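Beta-galactosidase (Trichoderma reesei, PDB 3OG2) probably hydrolyses terminal non-reducing beta-D-galactose residues from beta-D-galactosides, as a family 35 glycoside hydrolase. Local coordinates at residues A599-P611 with S977-E989. Sequence-based numbering, arbitrary orientation. Where two conformers were deposited one is given.
Sequences ALSVQADFNVTTP and SKSPILTGRERVE. With NAG (2-acetamido-2-deoxy-beta-D-glucopyranose), chain B.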
loop_
_atom_site.group_PDB
_atom_site.type_symbol
_atom_site.label_atom_id
_atom_site.label_comp_id
_atom_site.label_asym_id
_atom_site.label_seq_id
_atom_site.Cartn_x
_atom_site.Cartn_y
_atom_site.Cartn_z
ATOM N N ALA A 599 8.634 -0.816 36.591
ATOM C CA ALA A 599 9.270 -0.149 35.432
ATOM C C ALA A 599 8.330 -0.020 34.248
ATOM O O ALA A 599 7.614 -0.930 33.878
ATOM C CB ALA A 599 10.511 -0.932 35.058
ATOM N N LEU A 600 8.351 1.167 33.660
ATOM C CA LEU A 600 7.701 1.395 32.372
ATOM C C LEU A 600 8.752 1.284 31.278
ATOM O O LEU A 600 9.757 2.016 31.314
ATOM C CB LEU A 600 7.102 2.792 32.347
ATOM C CG LEU A 600 6.501 3.237 30.997
ATOM C CD1 LEU A 600 5.245 2.443 30.688
ATOM C CD2 LEU A 600 6.190 4.728 30.969
ATOM N N SER A 601 8.540 0.386 30.328
ATOM C CA SER A 601 9.482 0.127 29.244
ATOM C C SER A 601 8.881 0.649 27.957
ATOM O O SER A 601 7.754 0.250 27.633
ATOM C CB SER A 601 9.696 -1.389 29.182
ATOM O OG SER A 601 10.609 -1.774 28.176
ATOM N N VAL A 602 9.563 1.486 27.229
ATOM C CA VAL A 602 9.069 2.071 25.998
ATOM C C VAL A 602 9.938 1.557 24.836
ATOM O O VAL A 602 11.167 1.601 24.956
ATOM C CB VAL A 602 9.176 3.599 26.096
ATOM C CG1 VAL A 602 8.606 4.240 24.826
ATOM C CG2 VAL A 602 8.478 4.131 27.352
ATOM N N GLN A 603 9.299 1.165 23.757
ATOM C CA GLN A 603 10.027 0.918 22.528
ATOM C C GLN A 603 9.784 2.077 21.567
ATOM O O GLN A 603 8.606 2.388 21.335
ATOM C CB GLN A 603 9.558 -0.418 21.905
ATOM C CG GLN A 603 9.892 -1.624 22.785
ATOM C CD GLN A 603 11.378 -1.840 23.019
ATOM O OE1 GLN A 603 11.805 -1.947 24.199
ATOM N NE2 GLN A 603 12.177 -1.940 21.951
ATOM N N ALA A 604 10.835 2.666 21.056
ATOM C CA ALA A 604 10.720 3.915 20.313
ATOM C C ALA A 604 11.770 3.988 19.195
ATOM O O ALA A 604 12.804 3.330 19.333
ATOM C CB ALA A 604 10.942 5.076 21.254
ATOM N N ASP A 605 11.474 4.779 18.185
ATOM C CA ASP A 605 12.471 5.091 17.169
ATOM C C ASP A 605 12.731 6.599 17.173
ATOM O O ASP A 605 11.824 7.389 17.419
ATOM C CB ASP A 605 12.048 4.696 15.754
ATOM C CG ASP A 605 12.005 3.192 15.557
ATOM O OD1 ASP A 605 11.800 2.419 16.509
ATOM O OD2 ASP A 605 12.189 2.742 14.360
ATOM N N PHE A 606 13.981 6.949 16.905
ATOM C CA PHE A 606 14.399 8.325 16.873
ATOM C C PHE A 606 15.163 8.639 15.582
ATOM O O PHE A 606 16.152 7.985 15.246
ATOM C CB PHE A 606 15.355 8.610 18.046
ATOM C CG PHE A 606 14.704 8.291 19.372
ATOM C CD1 PHE A 606 13.806 9.194 19.946
ATOM C CD2 PHE A 606 15.012 7.102 20.034
ATOM C CE1 PHE A 606 13.203 8.936 21.168
ATOM C CE2 PHE A 606 14.399 6.848 21.265
ATOM C CZ PHE A 606 13.504 7.743 21.829
ATOM N N ASN A 607 14.693 9.625 14.817
ATOM C CA ASN A 607 15.435 9.991 13.602
ATOM C C ASN A 607 16.174 11.322 13.815
ATOM O O ASN A 607 17.039 11.657 12.976
ATOM C CB ASN A 607 14.564 10.077 12.356
ATOM C CG ASN A 607 13.585 11.250 12.389
ATOM O OD1 ASN A 607 13.175 11.708 13.459
ATOM N ND2 ASN A 607 13.240 11.728 11.194
ATOM N N VAL A 608 15.863 12.019 14.896
ATOM C CA VAL A 608 16.520 13.261 15.258
ATOM C C VAL A 608 16.585 13.252 16.780
ATOM O O VAL A 608 15.869 12.541 17.502
ATOM C CB VAL A 608 15.779 14.514 14.793
ATOM C CG1 VAL A 608 15.738 14.551 13.295
ATOM C CG2 VAL A 608 14.383 14.589 15.411
ATOM N N THR A 609 17.446 14.096 17.354
ATOM C CA THR A 609 17.455 14.100 18.831
ATOM C C THR A 609 16.181 14.780 19.300
ATOM O O THR A 609 15.577 15.678 18.698
ATOM C CB THR A 609 18.730 14.732 19.359
ATOM O OG1 THR A 609 18.675 16.039 18.847
ATOM C CG2 THR A 609 19.936 14.006 18.794
ATOM N N THR A 610 15.702 14.326 20.467
ATOM C CA THR A 610 14.500 14.839 21.117
ATOM C C THR A 610 14.487 14.360 22.551
ATOM O O THR A 610 14.953 13.245 22.771
ATOM C CB THR A 610 13.250 14.348 20.362
ATOM O OG1 THR A 610 12.076 14.796 21.047
ATOM C CG2 THR A 610 13.205 12.814 20.314
ATOM N N PRO A 611 13.914 15.103 23.471
ATOM C CA PRO A 611 13.560 14.528 24.754
ATOM C C PRO A 611 12.314 13.685 24.586
ATOM O O PRO A 611 11.635 13.709 23.553
ATOM C CB PRO A 611 13.220 15.728 25.663
ATOM C CG PRO A 611 13.046 16.874 24.729
ATOM C CD PRO A 611 13.550 16.537 23.382
ATOM N N SER A 977 21.604 5.550 0.869
ATOM C CA SER A 977 21.037 5.301 2.189
ATOM C C SER A 977 20.228 6.540 2.626
ATOM O O SER A 977 20.563 7.668 2.270
ATOM C CB SER A 977 22.084 4.969 3.234
ATOM O OG SER A 977 22.988 6.086 3.350
ATOM N N LYS A 978 19.180 6.291 3.405
ATOM C CA LYS A 978 18.468 7.396 4.059
ATOM C C LYS A 978 19.101 7.572 5.426
ATOM O O LYS A 978 19.891 6.740 5.884
ATOM C CB LYS A 978 16.995 7.084 4.117
ATOM C CG LYS A 978 16.372 6.765 2.763
ATOM C CD LYS A 978 16.384 7.932 1.802
ATOM C CE LYS A 978 16.037 7.451 0.381
ATOM N NZ LYS A 978 15.960 8.616 -0.544
ATOM N N SER A 979 18.759 8.667 6.072
ATOM C CA SER A 979 19.337 8.967 7.396
ATOM C C SER A 979 19.029 7.842 8.374
ATOM O O SER A 979 17.853 7.404 8.475
ATOM C CB SER A 979 18.748 10.315 7.848
ATOM O OG SER A 979 19.354 10.727 9.083
ATOM N N PRO A 980 20.026 7.365 9.112
ATOM C CA PRO A 980 19.757 6.221 10.001
ATOM C C PRO A 980 18.760 6.554 11.102
ATOM O O PRO A 980 18.824 7.638 11.695
ATOM C CB PRO A 980 21.129 5.921 10.649
ATOM C CG PRO A 980 22.035 7.006 10.258
ATOM C CD PRO A 980 21.424 7.799 9.166
ATOM N N ILE A 981 17.874 5.618 11.385
ATOM C CA ILE A 981 16.907 5.815 12.473
ATOM C C ILE A 981 17.259 4.891 13.628
ATOM O O ILE A 981 17.293 3.690 13.461
ATOM C CB ILE A 981 15.481 5.475 11.947
ATOM C CG1 ILE A 981 15.173 6.425 10.769
ATOM C CG2 ILE A 981 14.475 5.512 13.082
ATOM C CD1 ILE A 981 14.277 5.750 9.752
ATOM N N LEU A 982 17.513 5.480 14.790
ATOM C CA LEU A 982 17.769 4.652 15.968
ATOM C C LEU A 982 16.482 3.949 16.329
ATOM O O LEU A 982 15.456 4.629 16.483
ATOM C CB LEU A 982 18.250 5.582 17.093
ATOM C CG LEU A 982 18.670 4.866 18.380
ATOM C CD1 LEU A 982 19.909 4.018 18.172
ATOM C CD2 LEU A 982 18.901 5.901 19.475
ATOM N N THR A 983 16.512 2.602 16.411
ATOM C CA THR A 983 15.268 1.861 16.357
ATOM C C THR A 983 15.057 0.912 17.530
ATOM O O THR A 983 16.003 0.267 18.023
ATOM C CB THR A 983 15.164 1.082 15.007
ATOM O OG1 THR A 983 13.859 0.521 14.916
ATOM C CG2 THR A 983 16.113 -0.110 14.961
ATOM N N GLY A 984 13.780 0.803 17.933
ATOM C CA GLY A 984 13.305 -0.104 18.963
ATOM C C GLY A 984 12.461 -1.211 18.342
ATOM O O GLY A 984 11.748 -1.877 19.075
ATOM N N ARG A 985 12.556 -1.407 17.013
ATOM C CA ARG A 985 11.822 -2.478 16.354
ATOM C C ARG A 985 12.294 -3.835 16.781
ATOM O O ARG A 985 13.396 -4.002 17.354
ATOM C CB ARG A 985 12.018 -2.356 14.827
ATOM C CG ARG A 985 13.446 -2.764 14.422
ATOM C CD ARG A 985 13.650 -2.453 12.935
ATOM N NE ARG A 985 15.080 -2.665 12.629
ATOM C CZ ARG A 985 15.563 -2.540 11.397
ATOM N NH1 ARG A 985 14.778 -2.229 10.366
ATOM N NH2 ARG A 985 16.869 -2.726 11.190
ATOM N N GLU A 986 11.512 -4.860 16.465
ATOM C CA GLU A 986 11.974 -6.235 16.599
ATOM C C GLU A 986 12.926 -6.517 15.449
ATOM O O GLU A 986 12.815 -5.994 14.331
ATOM C CB GLU A 986 10.806 -7.222 16.560
ATOM C CG GLU A 986 9.815 -7.088 17.684
ATOM C CD GLU A 986 10.288 -7.243 19.096
ATOM O OE1 GLU A 986 11.041 -8.219 19.332
ATOM O OE2 GLU A 986 9.949 -6.462 20.009
ATOM N N ARG A 987 13.926 -7.347 15.704
ATOM C CA ARG A 987 15.002 -7.583 14.753
ATOM C C ARG A 987 14.498 -8.186 13.449
ATOM O O ARG A 987 13.576 -9.006 13.438
ATOM C CB ARG A 987 16.062 -8.498 15.419
ATOM C CG ARG A 987 16.940 -7.678 16.382
ATOM C CD ARG A 987 18.287 -8.245 16.727
ATOM N NE ARG A 987 18.420 -8.552 18.129
ATOM C CZ ARG A 987 17.725 -8.465 19.234
ATOM N NH1 ARG A 987 16.499 -7.975 19.331
ATOM N NH2 ARG A 987 18.316 -8.912 20.355
ATOM N N VAL A 988 15.150 -7.767 12.365
ATOM C CA VAL A 988 14.831 -8.245 11.025
ATOM C C VAL A 988 15.697 -9.455 10.685
ATOM O O VAL A 988 16.903 -9.393 10.728
ATOM C CB VAL A 988 15.048 -7.166 9.958
ATOM C CG1 VAL A 988 14.624 -7.665 8.562
ATOM C CG2 VAL A 988 14.301 -5.881 10.290
ATOM N N GLU A 989 15.023 -10.541 10.365
ATOM C CA GLU A 989 15.730 -11.757 10.001
ATOM C C GLU A 989 15.923 -11.803 8.512
ATOM O O GLU A 989 14.993 -11.489 7.728
ATOM C CB GLU A 989 14.886 -12.968 10.427
ATOM C CG GLU A 989 14.751 -12.988 11.959
ATOM C CD GLU A 989 14.380 -14.369 12.422
ATOM O OE1 GLU A 989 14.679 -15.304 11.637
ATOM O OE2 GLU A 989 13.799 -14.471 13.535
HETATM C C1 NAG B . 12.477 12.925 11.130
HETATM C C2 NAG B . 12.717 13.553 9.726
HETATM C C3 NAG B . 11.863 14.805 9.560
HETATM C C4 NAG B . 10.363 14.401 9.778
HETATM C C5 NAG B . 10.232 13.686 11.146
HETATM C C6 NAG B . 8.827 13.106 11.304
HETATM C C7 NAG B . 15.059 13.203 9.110
HETATM C C8 NAG B . 16.434 13.793 9.110
HETATM N N2 NAG B . 14.102 13.965 9.652
HETATM O O3 NAG B . 12.003 15.229 8.194
HETATM O O4 NAG B . 9.620 15.612 9.891
HETATM O O5 NAG B . 11.095 12.549 11.123
HETATM O O6 NAG B . 8.691 12.691 12.660
HETATM O O7 NAG B . 14.815 12.037 8.751
HETATM O O HOH W 1 17.748 10.023 10.866
#
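Asp605, at the end of strand 599-605, accepts two of the hydrogen bonds that hold the segment 977-989. Its CB rests against Ile981 CG2 (3.7 Å) and passes close to the carbonyl of Leu982. With CG anti to its own carbonyl carbon (chi1 -70°), the carboxylate lies alongside Thr983, both side chains pointing the same way, and CG itself lies against Thr983 OG1 and CA. Asp605 OD2 accepts from Thr983 OG1 (2.8 Å), and Asp605 OD1 from Gly984 N in a nearly straight bond (2.9 Å, 175° at the hydrogen); both donors stand above the same face of the carboxylate. OD1 also forms a salt bridge with Arg591 of the adjoining strand 589-596, and Thr983 OG1 in turn accepts from Arg985 N in an ST turn. With an alanine here, Gly984 N and the Thr983 hydroxyl would probably lose these acceptors, and Arg591 this salt-bridge partner.

Two residues earlier, Gln603 NE2 reaches Gly984 O at 2.9 Å, the acceptor lying in the plane of the amide. At the next residue, Phe606 and Leu982 make a single antiparallel hydrogen-bonded pair, Phe606 N to Leu982 O at 2.8 Å, with Leu982 N returning a more bent bond to Phe606 O (136°), while Leu982 CD2 meets the Phe606 ring at CD2 obliquely. Farther along, Asn607 CB packs on Ile981 CG1 (4.0 Å), its ND2 bonded covalently to the N-acetylglucosamine, and a water links Asn607 O to Pro980 O. The contact thus joins the mixed sheet of domain 3 to the short strand 981-982, which pairs with strand 900-908, through a buried carboxylate whose negative charge is probably stabilised by Arg591 and two neutral donors.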